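Local structure of acyl-CoA dehydrogenase (Slackia heliotrinireducens, 4RM7) at residues 163-175 against 185-199. The protein belongs to the acyl-CoA dehydrogenase family, whose chain carries a beta-sheet middle domain between two helical domains. Sequence-based numbering, arbitrary orientation.
Sequences GEYAPALLVSAYD and FSFWMVPRSAAGIYA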
ATOM      1  N   GLY A 163     -12.556  22.649 -26.632  1.00 58.15           N
ATOM      2  CA  GLY A 163     -12.702  22.310 -28.036  1.00 56.66           C
ATOM      3  C   GLY A 163     -14.036  22.723 -28.616  1.00 57.33           C
ATOM      4  O   GLY A 163     -14.128  23.087 -29.776  1.00 71.53           O
ATOM      5  N   GLU A 164     -15.063  22.689 -27.782  1.00 59.66           N
ATOM      6  CA  GLU A 164     -16.430  22.921 -28.213  1.00 62.70           C
ATOM      7  C   GLU A 164     -16.705  24.343 -28.669  1.00 68.83           C
ATOM      8  O   GLU A 164     -17.509  24.559 -29.571  1.00 73.79           O
ATOM      9  CB  GLU A 164     -17.381  22.564 -27.081  1.00 64.30           C
ATOM     10  CG  GLU A 164     -18.826  22.533 -27.478  1.00 69.53           C
ATOM     11  CD  GLU A 164     -19.723  22.185 -26.312  1.00 85.95           C
ATOM     12  OE1 GLU A 164     -19.191  21.817 -25.240  1.00 89.30           O
ATOM     13  OE2 GLU A 164     -20.957  22.290 -26.462  1.00 91.93           O
ATOM     14  N   TYR A 165     -16.050  25.317 -28.048  1.00 67.76           N
ATOM     15  CA  TYR A 165     -16.390  26.712 -28.318  1.00 64.31           C
ATOM     16  C   TYR A 165     -15.222  27.581 -28.761  1.00 62.90           C
ATOM     17  O   TYR A 165     -15.433  28.702 -29.201  1.00 70.10           O
ATOM     18  CB  TYR A 165     -17.040  27.334 -27.082  1.00 66.90           C
ATOM     19  CG  TYR A 165     -18.410  26.772 -26.784  1.00 71.96           C
ATOM     20  CD1 TYR A 165     -19.465  26.964 -27.674  1.00 78.55           C
ATOM     21  CD2 TYR A 165     -18.657  26.056 -25.619  1.00 75.35           C
ATOM     22  CE1 TYR A 165     -20.728  26.456 -27.418  1.00 83.08           C
ATOM     23  CE2 TYR A 165     -19.926  25.545 -25.347  1.00 81.38           C
ATOM     24  CZ  TYR A 165     -20.958  25.749 -26.254  1.00 86.73           C
ATOM     25  OH  TYR A 165     -22.223  25.248 -26.004  1.00 91.69           O
ATOM     26  N   ALA A 166     -13.997  27.080 -28.648  1.00 60.05           N
ATOM     27  CA  ALA A 166     -12.833  27.851 -29.071  1.00 61.86           C
ATOM     28  C   ALA A 166     -12.976  28.305 -30.524  1.00 65.37           C
ATOM     29  O   ALA A 166     -13.401  27.528 -31.379  1.00 68.06           O
ATOM     30  CB  ALA A 166     -11.577  27.044 -28.909  1.00 58.38           C
ATOM     31  N   PRO A 167     -12.631  29.570 -30.795  1.00 61.53           N
ATOM     32  CA  PRO A 167     -12.688  30.180 -32.126  1.00 61.96           C
ATOM     33  C   PRO A 167     -11.798  29.476 -33.143  1.00 60.33           C
ATOM     34  O   PRO A 167     -12.082  29.492 -34.330  1.00 61.36           O
ATOM     35  CB  PRO A 167     -12.191  31.604 -31.878  1.00 61.38           C
ATOM     36  CG  PRO A 167     -12.516  31.868 -30.467  1.00 64.92           C
ATOM     37  CD  PRO A 167     -12.350  30.567 -29.750  1.00 61.56           C
ATOM     38  N   ALA A 168     -10.732  28.854 -32.678  1.00 56.97           N
ATOM     39  CA  ALA A 168      -9.790  28.224 -33.581  1.00 55.08           C
ATOM     40  C   ALA A 168      -9.110  27.025 -32.918  1.00 61.58           C
ATOM     41  O   ALA A 168      -8.985  26.956 -31.692  1.00 57.68           O
ATOM     42  CB  ALA A 168      -8.766  29.227 -34.035  1.00 54.73           C
ATOM     43  N   LEU A 169      -8.665  26.088 -33.744  1.00 60.13           N
ATOM     44  CA  LEU A 169      -8.054  24.867 -33.260  1.00 52.05           C
ATOM     45  C   LEU A 169      -6.624  24.743 -33.758  1.00 56.95           C
ATOM     46  O   LEU A 169      -6.377  24.703 -34.964  1.00 62.42           O
ATOM     47  CB  LEU A 169      -8.880  23.668 -33.707  1.00 50.96           C
ATOM     48  CG  LEU A 169     -10.279  23.677 -33.109  1.00 55.88           C
ATOM     49  CD1 LEU A 169     -11.181  22.683 -33.820  1.00 62.57           C
ATOM     50  CD2 LEU A 169     -10.184  23.331 -31.649  1.00 53.64           C
ATOM     51  N   LEU A 170      -5.678  24.708 -32.827  1.00 55.65           N
ATOM     52  CA  LEU A 170      -4.292  24.481 -33.178  1.00 53.33           C
ATOM     53  C   LEU A 170      -4.049  22.973 -33.247  1.00 54.02           C
ATOM     54  O   LEU A 170      -3.956  22.290 -32.226  1.00 56.94           O
ATOM     55  CB  LEU A 170      -3.360  25.158 -32.177  1.00 57.38           C
ATOM     56  CG  LEU A 170      -1.861  24.991 -32.481  1.00 62.39           C
ATOM     57  CD1 LEU A 170      -1.541  25.348 -33.927  1.00 65.36           C
ATOM     58  CD2 LEU A 170      -1.014  25.819 -31.544  1.00 62.67           C
ATOM     59  N   VAL A 171      -3.945  22.465 -34.465  1.00 57.05           N
ATOM     60  CA  VAL A 171      -4.004  21.031 -34.713  1.00 61.41           C
ATOM     61  C   VAL A 171      -2.691  20.454 -35.195  1.00 68.61           C
ATOM     62  O   VAL A 171      -2.075  20.971 -36.124  1.00 68.11           O
ATOM     63  CB  VAL A 171      -5.081  20.691 -35.759  1.00 57.01           C
ATOM     64  CG1 VAL A 171      -5.309  19.205 -35.806  1.00 53.66           C
ATOM     65  CG2 VAL A 171      -6.371  21.392 -35.412  1.00 58.00           C
ATOM     66  N   SER A 172      -2.281  19.369 -34.546  1.00 68.37           N
ATOM     67  CA  SER A 172      -1.103  18.623 -34.929  1.00 71.86           C
ATOM     68  C   SER A 172      -1.495  17.579 -35.966  1.00 76.39           C
ATOM     69  O   SER A 172      -2.489  16.877 -35.785  1.00 77.11           O
ATOM     70  CB  SER A 172      -0.480  17.962 -33.712  1.00 69.63           C
ATOM     71  OG  SER A 172      -1.307  16.906 -33.273  1.00 72.77           O
ATOM     72  N   ALA A 173      -0.717  17.476 -37.045  1.00 71.51           N
ATOM     73  CA  ALA A 173      -1.064  16.599 -38.167  1.00 73.24           C
ATOM     74  C   ALA A 173       0.153  16.157 -38.976  1.00 79.05           C
ATOM     75  O   ALA A 173       1.145  16.877 -39.064  1.00 81.57           O
ATOM     76  CB  ALA A 173      -2.069  17.296 -39.096  1.00 66.52           C
ATOM     77  N   TYR A 174       0.072  14.964 -39.557  1.00 80.52           N
ATOM     78  CA  TYR A 174       1.010  14.556 -40.601  1.00 76.72           C
ATOM     79  C   TYR A 174       0.647  15.271 -41.889  1.00 77.40           C
ATOM     80  O   TYR A 174      -0.460  15.105 -42.406  1.00 80.63           O
ATOM     81  CB  TYR A 174       0.985  13.047 -40.834  1.00 77.53           C
ATOM     82  CG  TYR A 174       1.769  12.250 -39.829  1.00 90.24           C
ATOM     83  CD1 TYR A 174       3.051  12.629 -39.458  1.00 98.10           C
ATOM     84  CD2 TYR A 174       1.226  11.112 -39.243  1.00 98.17           C
ATOM     85  CE1 TYR A 174       3.771  11.891 -38.534  1.00101.05           C
ATOM     86  CE2 TYR A 174       1.937  10.372 -38.315  1.00100.50           C
ATOM     87  CZ  TYR A 174       3.209  10.762 -37.961  1.00100.51           C
ATOM     88  OH  TYR A 174       3.911  10.018 -37.039  1.00 97.79           O
ATOM     89  N   ASP A 175       1.568  16.080 -42.397  1.00 81.07           N
ATOM     90  CA  ASP A 175       1.383  16.703 -43.697  1.00 83.53           C
ATOM     91  C   ASP A 175       1.922  15.768 -44.775  1.00 83.60           C
ATOM     92  O   ASP A 175       3.073  15.344 -44.716  1.00 86.21           O
ATOM     93  CB  ASP A 175       2.077  18.057 -43.751  1.00 87.42           C
ATOM     94  CG  ASP A 175       1.940  18.726 -45.095  1.00 93.68           C
ATOM     95  OD1 ASP A 175       1.201  18.214 -45.958  1.00 97.69           O
ATOM     96  OD2 ASP A 175       2.567  19.781 -45.289  1.00 98.59           O
ATOM     97  N   PHE A 185       5.639  15.934 -39.552  1.00 86.58           N
ATOM     98  CA  PHE A 185       4.954  16.639 -38.484  1.00 78.32           C
ATOM     99  C   PHE A 185       4.627  18.076 -38.869  1.00 78.95           C
ATOM    100  O   PHE A 185       5.428  18.751 -39.513  1.00 81.25           O
ATOM    101  CB  PHE A 185       5.793  16.633 -37.217  1.00 80.69           C
ATOM    102  CG  PHE A 185       5.100  17.247 -36.049  1.00 80.66           C
ATOM    103  CD1 PHE A 185       5.453  18.509 -35.605  1.00 83.59           C
ATOM    104  CD2 PHE A 185       4.070  16.573 -35.411  1.00 74.98           C
ATOM    105  CE1 PHE A 185       4.799  19.082 -34.528  1.00 82.09           C
ATOM    106  CE2 PHE A 185       3.414  17.142 -34.345  1.00 70.91           C
ATOM    107  CZ  PHE A 185       3.779  18.399 -33.899  1.00 74.02           C
ATOM    108  N   SER A 186       3.448  18.544 -38.466  1.00 76.07           N
ATOM    109  CA  SER A 186       3.007  19.885 -38.822  1.00 72.49           C
ATOM    110  C   SER A 186       1.919  20.382 -37.893  1.00 68.47           C
ATOM    111  O   SER A 186       1.139  19.588 -37.357  1.00 69.07           O
ATOM    112  CB  SER A 186       2.493  19.910 -40.253  1.00 77.09           C
ATOM    113  OG  SER A 186       1.246  19.247 -40.347  1.00 71.40           O
ATOM    114  N   PHE A 187       1.870  21.698 -37.708  1.00 68.47           N
ATOM    115  CA  PHE A 187       0.822  22.333 -36.919  1.00 64.59           C
ATOM    116  C   PHE A 187      -0.011  23.240 -37.815  1.00 71.13           C
ATOM    117  O   PHE A 187       0.524  23.910 -38.697  1.00 73.48           O
ATOM    118  CB  PHE A 187       1.406  23.139 -35.758  1.00 61.87           C
ATOM    119  CG  PHE A 187       1.407  22.410 -34.434  1.00 68.26           C
ATOM    120  CD1 PHE A 187       0.216  22.159 -33.760  1.00 69.37           C
ATOM    121  CD2 PHE A 187       2.602  22.004 -33.845  1.00 74.37           C
ATOM    122  CE1 PHE A 187       0.210  21.497 -32.539  1.00 64.80           C
ATOM    123  CE2 PHE A 187       2.607  21.344 -32.620  1.00 72.55           C
ATOM    124  CZ  PHE A 187       1.408  21.093 -31.967  1.00 67.06           C
ATOM    125  N   TRP A 188      -1.320  23.263 -37.574  1.00 69.26           N
ATOM    126  CA  TRP A 188      -2.244  24.065 -38.363  1.00 61.20           C
ATOM    127  C   TRP A 188      -3.209  24.839 -37.473  1.00 65.57           C
ATOM    128  O   TRP A 188      -3.896  24.249 -36.641  1.00 65.24           O
ATOM    129  CB  TRP A 188      -3.041  23.173 -39.303  1.00 56.32           C
ATOM    130  CG  TRP A 188      -2.224  22.369 -40.246  1.00 64.92           C
ATOM    131  CD1 TRP A 188      -1.539  21.219 -39.974  1.00 70.92           C
ATOM    132  CD2 TRP A 188      -2.031  22.634 -41.641  1.00 66.03           C
ATOM    133  NE1 TRP A 188      -0.918  20.760 -41.117  1.00 70.32           N
ATOM    134  CE2 TRP A 188      -1.208  21.610 -42.151  1.00 68.55           C
ATOM    135  CE3 TRP A 188      -2.469  23.641 -42.506  1.00 67.51           C
ATOM    136  CZ2 TRP A 188      -0.816  21.571 -43.482  1.00 77.48           C
ATOM    137  CZ3 TRP A 188      -2.083  23.597 -43.827  1.00 72.30           C
ATOM    138  CH2 TRP A 188      -1.263  22.572 -44.304  1.00 76.66           C
HETATM  139  N   MSE A 189      -3.286  26.152 -37.658  1.00 64.75           N
HETATM  140  CA  MSE A 189      -4.250  26.963 -36.916  1.00 60.86           C
HETATM  141  C   MSE A 189      -5.571  27.049 -37.690  1.00 67.35           C
HETATM  142  O   MSE A 189      -5.745  27.909 -38.556  1.00 73.61           O
HETATM  143  CB  MSE A 189      -3.683  28.361 -36.648  1.00 57.81           C
HETATM  144  CG  MSE A 189      -4.567  29.250 -35.785  1.00 53.98           C
HETATM  145 SE   MSE A 189      -4.809  28.561 -33.977  0.70 71.97          SE
HETATM  146  CE  MSE A 189      -3.031  28.853 -33.256  1.00 71.39           C
ATOM    147  N   VAL A 190      -6.500  26.153 -37.375  1.00 63.05           N
ATOM    148  CA  VAL A 190      -7.721  26.022 -38.160  1.00 55.14           C
ATOM    149  C   VAL A 190      -8.896  26.755 -37.542  1.00 61.86           C
ATOM    150  O   VAL A 190      -9.255  26.497 -36.397  1.00 62.85           O
ATOM    151  CB  VAL A 190      -8.095  24.542 -38.331  1.00 56.74           C
ATOM    152  CG1 VAL A 190      -9.342  24.387 -39.194  1.00 53.08           C
ATOM    153  CG2 VAL A 190      -6.925  23.770 -38.917  1.00 60.04           C
ATOM    154  N   PRO A 191      -9.500  27.681 -38.299  1.00 70.66           N
ATOM    155  CA  PRO A 191     -10.728  28.371 -37.874  1.00 64.96           C
ATOM    156  C   PRO A 191     -11.840  27.371 -37.595  1.00 67.72           C
ATOM    157  O   PRO A 191     -12.030  26.451 -38.389  1.00 72.38           O
ATOM    158  CB  PRO A 191     -11.086  29.250 -39.080  1.00 61.49           C
ATOM    159  CG  PRO A 191      -9.816  29.388 -39.852  1.00 68.99           C
ATOM    160  CD  PRO A 191      -9.048  28.116 -39.631  1.00 72.02           C
ATOM    161  N   ARG A 192     -12.564  27.553 -36.497  1.00 74.26           N
ATOM    162  CA  ARG A 192     -13.609  26.620 -36.091  1.00 73.81           C
ATOM    163  C   ARG A 192     -14.776  26.670 -37.082  1.00 75.53           C
ATOM    164  O   ARG A 192     -15.634  25.783 -37.105  1.00 86.88           O
ATOM    165  CB  ARG A 192     -14.072  26.944 -34.662  1.00 66.03           C
ATOM    166  CG  ARG A 192     -15.211  26.093 -34.117  1.00 67.14           C
ATOM    167  CD  ARG A 192     -14.750  24.730 -33.578  1.00 72.70           C
ATOM    168  NE  ARG A 192     -15.751  24.131 -32.688  1.00 74.61           N
ATOM    169  CZ  ARG A 192     -16.905  23.604 -33.102  1.00 78.47           C
ATOM    170  NH1 ARG A 192     -17.752  23.093 -32.223  1.00 82.89           N
ATOM    171  NH2 ARG A 192     -17.226  23.592 -34.393  1.00 73.73           N
ATOM    172  N   SER A 193     -14.780  27.704 -37.917  1.00 67.30           N
ATOM    173  CA  SER A 193     -15.843  27.936 -38.888  1.00 67.67           C
ATOM    174  C   SER A 193     -15.650  27.166 -40.199  1.00 71.88           C
ATOM    175  O   SER A 193     -16.560  27.104 -41.024  1.00 86.84           O
ATOM    176  CB  SER A 193     -15.943  29.429 -39.191  1.00 70.92           C
ATOM    177  OG  SER A 193     -14.774  29.889 -39.852  1.00 76.74           O
ATOM    178  N   ALA A 194     -14.463  26.606 -40.404  1.00 59.20           N
ATOM    179  CA  ALA A 194     -14.216  25.716 -41.533  1.00 53.31           C
ATOM    180  C   ALA A 194     -15.185  24.539 -41.506  1.00 59.50           C
ATOM    181  O   ALA A 194     -15.347  23.885 -40.474  1.00 66.24           O
ATOM    182  CB  ALA A 194     -12.784  25.217 -41.509  1.00 51.82           C
ATOM    183  N   ALA A 195     -15.833  24.267 -42.630  1.00 58.03           N
ATOM    184  CA  ALA A 195     -16.814  23.191 -42.691  1.00 56.41           C
ATOM    185  C   ALA A 195     -16.155  21.851 -42.406  1.00 59.36           C
ATOM    186  O   ALA A 195     -14.985  21.652 -42.731  1.00 60.55           O
ATOM    187  CB  ALA A 195     -17.497  23.173 -44.039  1.00 52.86           C
ATOM    188  N   GLY A 196     -16.896  20.943 -41.769  1.00 60.39           N
ATOM    189  CA  GLY A 196     -16.386  19.607 -41.491  1.00 50.90           C
ATOM    190  C   GLY A 196     -15.783  19.412 -40.116  1.00 55.06           C
ATOM    191  O   GLY A 196     -15.208  18.351 -39.825  1.00 57.96           O
ATOM    192  N   ILE A 197     -15.899  20.424 -39.257  1.00 58.77           N
ATOM    193  CA  ILE A 197     -15.397  20.292 -37.883  1.00 54.22           C
ATOM    194  C   ILE A 197     -16.539  19.971 -36.919  1.00 49.95           C
ATOM    195  O   ILE A 197     -17.506  20.709 -36.834  1.00 52.77           O
ATOM    196  CB  ILE A 197     -14.680  21.566 -37.433  1.00 50.03           C
ATOM    197  CG1 ILE A 197     -13.487  21.835 -38.355  1.00 47.88           C
ATOM    198  CG2 ILE A 197     -14.222  21.436 -35.990  1.00 54.34           C
ATOM    199  CD1 ILE A 197     -12.718  23.075 -38.012  1.00 48.71           C
ATOM    200  N   TYR A 198     -16.436  18.856 -36.208  1.00 50.78           N
ATOM    201  CA  TYR A 198     -17.493  18.445 -35.286  1.00 51.73           C
ATOM    202  C   TYR A 198     -16.968  18.313 -33.855  1.00 53.30           C
ATOM    203  O   TYR A 198     -16.017  17.572 -33.589  1.00 52.12           O
ATOM    204  CB  TYR A 198     -18.122  17.124 -35.755  1.00 49.97           C
ATOM    205  CG  TYR A 198     -18.682  17.227 -37.148  1.00 51.91           C
ATOM    206  CD1 TYR A 198     -20.035  17.467 -37.362  1.00 50.15           C
ATOM    207  CD2 TYR A 198     -17.851  17.116 -38.257  1.00 53.11           C
ATOM    208  CE1 TYR A 198     -20.544  17.575 -38.650  1.00 51.41           C
ATOM    209  CE2 TYR A 198     -18.339  17.236 -39.539  1.00 46.98           C
ATOM    210  CZ  TYR A 198     -19.683  17.467 -39.733  1.00 52.11           C
ATOM    211  OH  TYR A 198     -20.155  17.577 -41.014  1.00 52.45           O
ATOM    212  N   ALA A 199     -17.585  19.028 -32.924  1.00 57.56           N
ATOM    213  CA  ALA A 199     -17.140  18.925 -31.543  1.00 51.79           C
ATOM    214  C   ALA A 199     -18.146  18.172 -30.675  1.00 54.88           C
ATOM    215  O   ALA A 199     -19.351  18.393 -30.741  1.00 56.81           O
ATOM    216  CB  ALA A 199     -16.861  20.292 -30.974  1.00 53.02           C
TER
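Strands 168-175 and 185-191 form an antiparallel beta hairpin, their axes 4.5 Å apart at closest approach and 159° between directions, with Leu-169, Val-171 and Ala-173 in hydrogen-bonded pairs opposite Val-190, Trp-188 and Ser-186. The pairing is regular at Leu-169, whose N lies 2.7 Å from Val-190 O, and continues past the strand end, where Arg-192 N donates to Pro-167 O.

Arg-192 then extends the grip by its side chain. CG stands anti to the backbone N (chi1 177°) and the chain bends at chi2, which carries the methylenes past Ala-166 O and brings NH1 within 3.0 Å of Glu-164 O; that carbonyl lies tilted from the guanidinium plane, while NE makes a weak bond to Gly-163 O. One arginine thus ties down the backbone of the loop 163-167 that leads into strand 168-175. Beside it, Leu-169 CD1 and Ile-197 CG2 meet tip to tip at 3.9 Å.

At the other end Ser-186 OG donates to Ala-173 O over 2.7 Å, from above the carbonyl plane rather than along a lone pair, and accepts from Trp-188 NE1. This doubly used hydroxyl helps fix the indole, whose CD1 lies 4.1 Å from Ala-173 CB. On the face bearing Leu-170 and Ser-172, Leu-170 crosses the Phe-187 side chain at about a right angle, CD1 3.6 Å from Phe-187 CD1, and its CB meets the bent selenomethionine Met-189 at CE. Ser-172 CB makes an off-centre CH-pi contact with the Phe-187 ring, while Ser-172 OG is hydrogen-bonded to Lys-157 NZ.

The hairpin belongs to the mixed beta sheet of the acyl-CoA dehydrogenase middle domain, where strands 124-127 and 143-146 run parallel to 168-175 along its other edge. Val-171 and Trp-188 pack on strand 151-161, Leu-169 and Ile-197 on strand 212-221, and Phe-187 meets Phe-103 of helix 90-103.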